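PUM-HD domain-containing protein (Caenorhabditis elegans, PDB 7CGF) binds RNA through its Pumilio homology domain, a row of helical Pumilio repeats, and probably recognises sites in mRNA 3' untranslated regions. Local coordinates at residues D104-F115 with K137-R148. The protein carries 2 engineered substitutions. Residues are numbered along the deposited sequence; the frame is centred on the assembly and turned at random.
Sequences DAIIDRVPEYAF and KILSQIRHVIHR
Q141 donates its amide to the backbone of I107: NE2 meets O at 2.7 Å, almost straight at 175° and within the plane of the amide. The same carbonyl accepts V110 N from the opposite face of its plane, so one oxygen serves both its own turn and the neighbouring helix. Q141 gets there by bending at chi2 (-78°), which also lays its amide end against CD of P111. With an alanine here, I107 O is likely to lose its donor from the other segment, and a gap would probably open beside P111.

At the far end, the R148 guanidinium lies flat on one face of the F115 ring, planes 4° apart and centres separated by 3.8 Å, a stacked cation-pi pair. A bend at chi3 folds the arginine over the ring. Water 1 links R148 NH2 to P111 O, while V145 CG2 packs at the ring edge.

Between Q141 and the F115–R148 stack, apolar side chains meet. I142 CD1 touches A114 CB at 3.7 Å and V110 CG1 at 3.8 Å; V110 also packs on L123 of helix 119-129.

The two turns, joining helix 99-106 to helix 110-113 and helix 132-142 to helix 146-150, thus pack side by side, as in the repeat-to-repeat stacking of the Pumilio alpha-solenoid.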
ATOM      1  N   ASP A 104     -19.310  -4.625 -18.980  1.00 22.43           N
ATOM      2  CA  ASP A 104     -20.137  -3.755 -19.821  1.00 23.97           C
ATOM      3  C   ASP A 104     -21.204  -3.038 -19.007  1.00 21.05           C
ATOM      4  O   ASP A 104     -21.578  -1.900 -19.328  1.00 25.79           O
ATOM      5  CB  ASP A 104     -20.830  -4.557 -20.929  1.00 31.24           C
ATOM      6  CG  ASP A 104     -19.927  -4.865 -22.109  1.00 33.50           C
ATOM      7  OD1 ASP A 104     -18.958  -4.122 -22.370  1.00 36.22           O
ATOM      8  OD2 ASP A 104     -20.218  -5.865 -22.805  1.00 43.32           O
ATOM      9  N   ALA A 105     -21.736  -3.702 -17.978  1.00 19.39           N
ATOM     10  CA  ALA A 105     -22.820  -3.144 -17.186  1.00 22.24           C
ATOM     11  C   ALA A 105     -22.366  -2.018 -16.277  1.00 24.39           C
ATOM     12  O   ALA A 105     -23.190  -1.187 -15.881  1.00 25.55           O
ATOM     13  CB  ALA A 105     -23.470  -4.236 -16.337  1.00 22.31           C
ATOM     14  N   ILE A 106     -21.087  -1.974 -15.921  1.00 21.72           N
ATOM     15  CA  ILE A 106     -20.596  -0.961 -14.988  1.00 19.31           C
ATOM     16  C   ILE A 106     -19.642   0.019 -15.625  1.00 23.37           C
ATOM     17  O   ILE A 106     -19.270   0.996 -14.962  1.00 20.21           O
ATOM     18  CB  ILE A 106     -19.914  -1.597 -13.758  1.00 17.71           C
ATOM     19  CG1 ILE A 106     -18.650  -2.348 -14.193  1.00 18.84           C
ATOM     20  CG2 ILE A 106     -20.907  -2.475 -12.985  1.00 20.82           C
ATOM     21  CD1 ILE A 106     -17.772  -2.859 -13.038  1.00 20.63           C
ATOM     22  N   ILE A 107     -19.233  -0.197 -16.878  1.00 21.00           N
ATOM     23  CA  ILE A 107     -18.062   0.514 -17.387  1.00 20.70           C
ATOM     24  C   ILE A 107     -18.327   2.012 -17.461  1.00 23.69           C
ATOM     25  O   ILE A 107     -17.442   2.826 -17.158  1.00 20.50           O
ATOM     26  CB  ILE A 107     -17.619  -0.066 -18.745  1.00 25.16           C
ATOM     27  CG1 ILE A 107     -16.249   0.499 -19.139  1.00 25.51           C
ATOM     28  CG2 ILE A 107     -18.644   0.195 -19.845  1.00 23.52           C
ATOM     29  CD1 ILE A 107     -15.140   0.177 -18.145  1.00 23.44           C
ATOM     30  N   ASP A 108     -19.547   2.410 -17.838  1.00 23.70           N
ATOM     31  CA  ASP A 108     -19.799   3.826 -18.096  1.00 27.30           C
ATOM     32  C   ASP A 108     -19.696   4.681 -16.840  1.00 26.22           C
ATOM     33  O   ASP A 108     -19.421   5.882 -16.949  1.00 26.48           O
ATOM     34  CB  ASP A 108     -21.176   4.021 -18.739  1.00 30.38           C
ATOM     35  CG  ASP A 108     -21.262   3.447 -20.148  1.00 36.46           C
ATOM     36  OD1 ASP A 108     -20.213   3.210 -20.780  1.00 38.66           O
ATOM     37  OD2 ASP A 108     -22.400   3.240 -20.625  1.00 48.09           O
ATOM     38  N   ARG A 109     -19.890   4.101 -15.654  1.00 22.42           N
ATOM     39  CA  ARG A 109     -19.810   4.852 -14.407  1.00 24.26           C
ATOM     40  C   ARG A 109     -18.605   4.476 -13.555  1.00 19.73           C
ATOM     41  O   ARG A 109     -18.554   4.857 -12.378  1.00 20.40           O
ATOM     42  CB  ARG A 109     -21.094   4.670 -13.599  1.00 26.50           C
ATOM     43  CG  ARG A 109     -22.305   5.278 -14.285  1.00 29.70           C
ATOM     44  CD  ARG A 109     -23.443   5.539 -13.326  1.00 31.52           C
ATOM     45  NE  ARG A 109     -24.538   6.209 -14.020  1.00 46.99           N
ATOM     46  CZ  ARG A 109     -25.717   6.508 -13.483  1.00 49.66           C
ATOM     47  NH1 ARG A 109     -25.984   6.200 -12.217  1.00 45.57           N
ATOM     48  NH2 ARG A 109     -26.635   7.124 -14.220  1.00 52.02           N
ATOM     49  N   VAL A 110     -17.643   3.745 -14.111  1.00 19.09           N
ATOM     50  CA  VAL A 110     -16.394   3.453 -13.407  1.00 18.17           C
ATOM     51  C   VAL A 110     -15.764   4.737 -12.873  1.00 18.98           C
ATOM     52  O   VAL A 110     -15.264   4.731 -11.738  1.00 18.83           O
ATOM     53  CB  VAL A 110     -15.415   2.666 -14.297  1.00 17.77           C
ATOM     54  CG1 VAL A 110     -13.979   2.788 -13.801  1.00 20.02           C
ATOM     55  CG2 VAL A 110     -15.821   1.187 -14.347  1.00 18.88           C
ATOM     56  N   PRO A 111     -15.753   5.855 -13.612  1.00 20.73           N
ATOM     57  CA  PRO A 111     -15.128   7.066 -13.054  1.00 21.00           C
ATOM     58  C   PRO A 111     -15.796   7.577 -11.786  1.00 22.73           C
ATOM     59  O   PRO A 111     -15.135   8.256 -10.990  1.00 22.68           O
ATOM     60  CB  PRO A 111     -15.234   8.072 -14.209  1.00 20.98           C
ATOM     61  CG  PRO A 111     -15.212   7.225 -15.425  1.00 20.88           C
ATOM     62  CD  PRO A 111     -16.105   6.060 -15.028  1.00 21.12           C
ATOM     63  N   GLU A 112     -17.076   7.267 -11.559  1.00 20.01           N
ATOM     64  CA  GLU A 112     -17.729   7.586 -10.294  1.00 20.99           C
ATOM     65  C   GLU A 112     -17.524   6.494  -9.249  1.00 19.82           C
ATOM     66  O   GLU A 112     -17.263   6.794  -8.075  1.00 17.26           O
ATOM     67  CB  GLU A 112     -19.236   7.813 -10.518  1.00 22.41           C
ATOM     68  CG  GLU A 112     -19.560   8.824 -11.618  1.00 27.87           C
ATOM     69  CD  GLU A 112     -20.994   8.701 -12.157  1.00 41.82           C
ATOM     70  OE1 GLU A 112     -21.898   8.237 -11.420  1.00 42.20           O
ATOM     71  OE2 GLU A 112     -21.216   9.071 -13.330  1.00 49.24           O
ATOM     72  N   TYR A 113     -17.648   5.227  -9.662  1.00 18.52           N
ATOM     73  CA  TYR A 113     -17.538   4.105  -8.732  1.00 16.25           C
ATOM     74  C   TYR A 113     -16.184   4.082  -8.032  1.00 15.72           C
ATOM     75  O   TYR A 113     -16.085   3.625  -6.887  1.00 14.15           O
ATOM     76  CB  TYR A 113     -17.755   2.776  -9.474  1.00 13.46           C
ATOM     77  CG  TYR A 113     -19.145   2.603 -10.084  1.00 16.05           C
ATOM     78  CD1 TYR A 113     -20.263   3.221  -9.525  1.00 21.23           C
ATOM     79  CD2 TYR A 113     -19.319   1.842 -11.232  1.00 17.51           C
ATOM     80  CE1 TYR A 113     -21.538   3.067 -10.099  1.00 21.78           C
ATOM     81  CE2 TYR A 113     -20.597   1.675 -11.808  1.00 19.36           C
ATOM     82  CZ  TYR A 113     -21.688   2.287 -11.238  1.00 23.39           C
ATOM     83  OH  TYR A 113     -22.936   2.136 -11.824  1.00 22.99           O
ATOM     84  N   ALA A 114     -15.134   4.575  -8.693  1.00 15.63           N
ATOM     85  CA  ALA A 114     -13.805   4.472  -8.091  1.00 16.91           C
ATOM     86  C   ALA A 114     -13.712   5.228  -6.770  1.00 17.02           C
ATOM     87  O   ALA A 114     -12.898   4.869  -5.904  1.00 17.45           O
ATOM     88  CB  ALA A 114     -12.752   4.970  -9.083  1.00 17.21           C
ATOM     89  N   PHE A 115     -14.530   6.264  -6.594  1.00 16.25           N
ATOM     90  CA  PHE A 115     -14.506   7.106  -5.406  1.00 18.27           C
ATOM     91  C   PHE A 115     -15.476   6.664  -4.327  1.00 17.59           C
ATOM     92  O   PHE A 115     -15.481   7.260  -3.238  1.00 17.78           O
ATOM     93  CB  PHE A 115     -14.812   8.554  -5.805  1.00 18.54           C
ATOM     94  CG  PHE A 115     -13.781   9.136  -6.705  1.00 18.76           C
ATOM     95  CD1 PHE A 115     -13.860   8.974  -8.077  1.00 15.91           C
ATOM     96  CD2 PHE A 115     -12.708   9.814  -6.172  1.00 18.74           C
ATOM     97  CE1 PHE A 115     -12.874   9.491  -8.917  1.00 23.45           C
ATOM     98  CE2 PHE A 115     -11.727  10.327  -6.998  1.00 19.29           C
ATOM     99  CZ  PHE A 115     -11.802  10.171  -8.359  1.00 20.83           C
ATOM    100  N   LYS A 137      -9.826  -2.231 -20.223  1.00 22.93           N
ATOM    101  CA  LYS A 137     -11.076  -1.515 -20.435  1.00 20.73           C
ATOM    102  C   LYS A 137     -11.463  -0.708 -19.200  1.00 22.36           C
ATOM    103  O   LYS A 137     -11.859   0.459 -19.307  1.00 21.70           O
ATOM    104  CB  LYS A 137     -12.174  -2.516 -20.818  1.00 20.23           C
ATOM    105  CG  LYS A 137     -13.469  -1.878 -21.268  1.00 26.09           C
ATOM    106  CD  LYS A 137     -14.455  -2.902 -21.836  1.00 28.79           C
ATOM    107  CE  LYS A 137     -15.811  -2.245 -22.052  1.00 33.59           C
ATOM    108  NZ  LYS A 137     -16.845  -3.182 -22.564  1.00 37.39           N
ATOM    109  N   ILE A 138     -11.330  -1.305 -18.014  1.00 20.98           N
ATOM    110  CA  ILE A 138     -11.607  -0.574 -16.775  1.00 20.66           C
ATOM    111  C   ILE A 138     -10.645   0.599 -16.616  1.00 22.32           C
ATOM    112  O   ILE A 138     -11.056   1.718 -16.276  1.00 20.90           O
ATOM    113  CB  ILE A 138     -11.550  -1.527 -15.567  1.00 18.34           C
ATOM    114  CG1 ILE A 138     -12.736  -2.490 -15.628  1.00 19.58           C
ATOM    115  CG2 ILE A 138     -11.550  -0.740 -14.253  1.00 21.01           C
ATOM    116  CD1 ILE A 138     -12.780  -3.448 -14.454  1.00 19.12           C
ATOM    117  N   LEU A 139      -9.351   0.363 -16.843  1.00 21.10           N
ATOM    118  CA  LEU A 139      -8.369   1.430 -16.670  1.00 20.39           C
ATOM    119  C   LEU A 139      -8.609   2.576 -17.641  1.00 24.09           C
ATOM    120  O   LEU A 139      -8.332   3.736 -17.312  1.00 25.03           O
ATOM    121  CB  LEU A 139      -6.952   0.887 -16.854  1.00 17.25           C
ATOM    122  CG  LEU A 139      -6.455  -0.051 -15.761  1.00 22.32           C
ATOM    123  CD1 LEU A 139      -4.998  -0.433 -15.986  1.00 24.91           C
ATOM    124  CD2 LEU A 139      -6.653   0.606 -14.415  1.00 29.90           C
ATOM    125  N   SER A 140      -9.132   2.274 -18.833  1.00 21.41           N
ATOM    126  CA  SER A 140      -9.406   3.322 -19.813  1.00 24.43           C
ATOM    127  C   SER A 140     -10.402   4.348 -19.277  1.00 24.92           C
ATOM    128  O   SER A 140     -10.387   5.511 -19.699  1.00 26.70           O
ATOM    129  CB  SER A 140      -9.906   2.697 -21.118  1.00 26.14           C
ATOM    130  OG  SER A 140     -11.297   2.407 -21.035  1.00 32.00           O
ATOM    131  N   GLN A 141     -11.257   3.943 -18.337  1.00 22.50           N
ATOM    132  CA  GLN A 141     -12.154   4.873 -17.661  1.00 19.97           C
ATOM    133  C   GLN A 141     -11.473   5.560 -16.484  1.00 22.43           C
ATOM    134  O   GLN A 141     -11.676   6.760 -16.259  1.00 25.36           O
ATOM    135  CB  GLN A 141     -13.404   4.129 -17.191  1.00 25.32           C
ATOM    136  CG  GLN A 141     -14.372   3.839 -18.318  1.00 24.75           C
ATOM    137  CD  GLN A 141     -15.168   5.076 -18.691  1.00 27.23           C
ATOM    138  OE1 GLN A 141     -14.626   6.042 -19.215  1.00 37.34           O
ATOM    139  NE2 GLN A 141     -16.468   5.059 -18.395  1.00 36.46           N
ATOM    140  N   ILE A 142     -10.673   4.813 -15.717  1.00 19.76           N
ATOM    141  CA  ILE A 142      -9.889   5.401 -14.632  1.00 21.40           C
ATOM    142  C   ILE A 142      -9.016   6.534 -15.157  1.00 22.14           C
ATOM    143  O   ILE A 142      -8.748   7.508 -14.435  1.00 22.29           O
ATOM    144  CB  ILE A 142      -9.062   4.295 -13.932  1.00 18.60           C
ATOM    145  CG1 ILE A 142      -9.999   3.306 -13.221  1.00 20.42           C
ATOM    146  CG2 ILE A 142      -8.073   4.876 -12.938  1.00 22.75           C
ATOM    147  CD1 ILE A 142     -10.794   3.910 -12.095  1.00 24.68           C
ATOM    148  N   ARG A 143      -8.600   6.439 -16.426  1.00 24.33           N
ATOM    149  CA  ARG A 143      -7.787   7.469 -17.075  1.00 27.43           C
ATOM    150  C   ARG A 143      -8.385   8.859 -16.892  1.00 26.73           C
ATOM    151  O   ARG A 143      -7.658   9.845 -16.704  1.00 27.99           O
ATOM    152  CB  ARG A 143      -7.675   7.148 -18.567  1.00 29.64           C
ATOM    153  CG  ARG A 143      -6.282   6.926 -19.090  1.00 32.97           C
ATOM    154  CD  ARG A 143      -6.328   6.556 -20.570  1.00 35.59           C
ATOM    155  NE  ARG A 143      -5.511   5.373 -20.827  1.00 42.64           N
ATOM    156  CZ  ARG A 143      -4.217   5.420 -21.122  1.00 38.34           C
ATOM    157  NH1 ARG A 143      -3.536   4.295 -21.326  1.00 36.49           N
ATOM    158  NH2 ARG A 143      -3.611   6.598 -21.214  1.00 34.02           N
ATOM    159  N   HIS A 144      -9.714   8.952 -16.941  1.00 24.17           N
ATOM    160  CA  HIS A 144     -10.391  10.243 -16.931  1.00 27.25           C
ATOM    161  C   HIS A 144     -10.350  10.934 -15.580  1.00 25.18           C
ATOM    162  O   HIS A 144     -10.604  12.145 -15.519  1.00 25.54           O
ATOM    163  CB  HIS A 144     -11.847  10.071 -17.369  1.00 30.59           C
ATOM    164  CG  HIS A 144     -11.985   9.466 -18.722  1.00 31.68           C
ATOM    165  ND1 HIS A 144     -12.806   8.391 -18.982  1.00 34.16           N
ATOM    166  CD2 HIS A 144     -11.378   9.770 -19.893  1.00 35.66           C
ATOM    167  CE1 HIS A 144     -12.713   8.069 -20.259  1.00 32.55           C
ATOM    168  NE2 HIS A 144     -11.846   8.884 -20.831  1.00 42.47           N
ATOM    169  N   VAL A 145     -10.062  10.203 -14.501  1.00 18.28           N
ATOM    170  CA  VAL A 145     -10.105  10.765 -13.155  1.00 20.65           C
ATOM    171  C   VAL A 145      -8.861  10.403 -12.348  1.00 19.52           C
ATOM    172  O   VAL A 145      -8.891  10.464 -11.119  1.00 21.17           O
ATOM    173  CB  VAL A 145     -11.379  10.307 -12.406  1.00 20.54           C
ATOM    174  CG1 VAL A 145     -12.631  10.930 -13.024  1.00 23.16           C
ATOM    175  CG2 VAL A 145     -11.507   8.775 -12.447  1.00 19.05           C
ATOM    176  N   ILE A 146      -7.740  10.109 -13.018  1.00 20.06           N
ATOM    177  CA  ILE A 146      -6.625   9.443 -12.334  1.00 16.66           C
ATOM    178  C   ILE A 146      -5.965  10.327 -11.259  1.00 17.00           C
ATOM    179  O   ILE A 146      -5.623   9.826 -10.182  1.00 18.35           O
ATOM    180  CB  ILE A 146      -5.616   8.902 -13.369  1.00 18.61           C
ATOM    181  CG1 ILE A 146      -4.441   8.184 -12.695  1.00 16.50           C
ATOM    182  CG2 ILE A 146      -5.133  10.010 -14.305  1.00 22.70           C
ATOM    183  CD1 ILE A 146      -4.824   7.007 -11.785  1.00 20.75           C
ATOM    184  N   HIS A 147      -5.772  11.640 -11.497  1.00 19.73           N
ATOM    185  CA  HIS A 147      -5.101  12.441 -10.465  1.00 23.31           C
ATOM    186  C   HIS A 147      -5.916  12.481  -9.176  1.00 21.58           C
ATOM    187  O   HIS A 147      -5.382  12.252  -8.084  1.00 24.37           O
ATOM    188  CB  HIS A 147      -4.804  13.869 -10.944  1.00 25.02           C
ATOM    189  CG  HIS A 147      -4.057  14.705  -9.929  1.00 26.34           C
ATOM    190  ND1 HIS A 147      -2.778  15.178 -10.144  1.00 30.03           N
ATOM    191  CD2 HIS A 147      -4.414  15.146  -8.696  1.00 28.46           C
ATOM    192  CE1 HIS A 147      -2.381  15.874  -9.090  1.00 26.36           C
ATOM    193  NE2 HIS A 147      -3.354  15.868  -8.196  1.00 30.33           N
ATOM    194  N   ARG A 148      -7.226  12.748  -9.283  1.00 19.26           N
ATOM    195  CA  ARG A 148      -8.046  12.798  -8.080  1.00 20.76           C
ATOM    196  C   ARG A 148      -8.182  11.414  -7.466  1.00 17.19           C
ATOM    197  O   ARG A 148      -8.211  11.269  -6.237  1.00 19.23           O
ATOM    198  CB  ARG A 148      -9.414  13.398  -8.422  1.00 22.29           C
ATOM    199  CG  ARG A 148     -10.304  13.673  -7.213  1.00 29.64           C
ATOM    200  CD  ARG A 148     -11.557  14.473  -7.588  1.00 32.03           C
ATOM    201  NE  ARG A 148     -12.196  13.970  -8.805  1.00 32.41           N
ATOM    202  CZ  ARG A 148     -13.294  13.217  -8.825  1.00 29.04           C
ATOM    203  NH1 ARG A 148     -13.895  12.883  -7.695  1.00 29.62           N
ATOM    204  NH2 ARG A 148     -13.796  12.806  -9.979  1.00 29.59           N
TER
HETATM  205  O   HOH W   1     -15.844  10.880 -10.615  1.00 25.63           O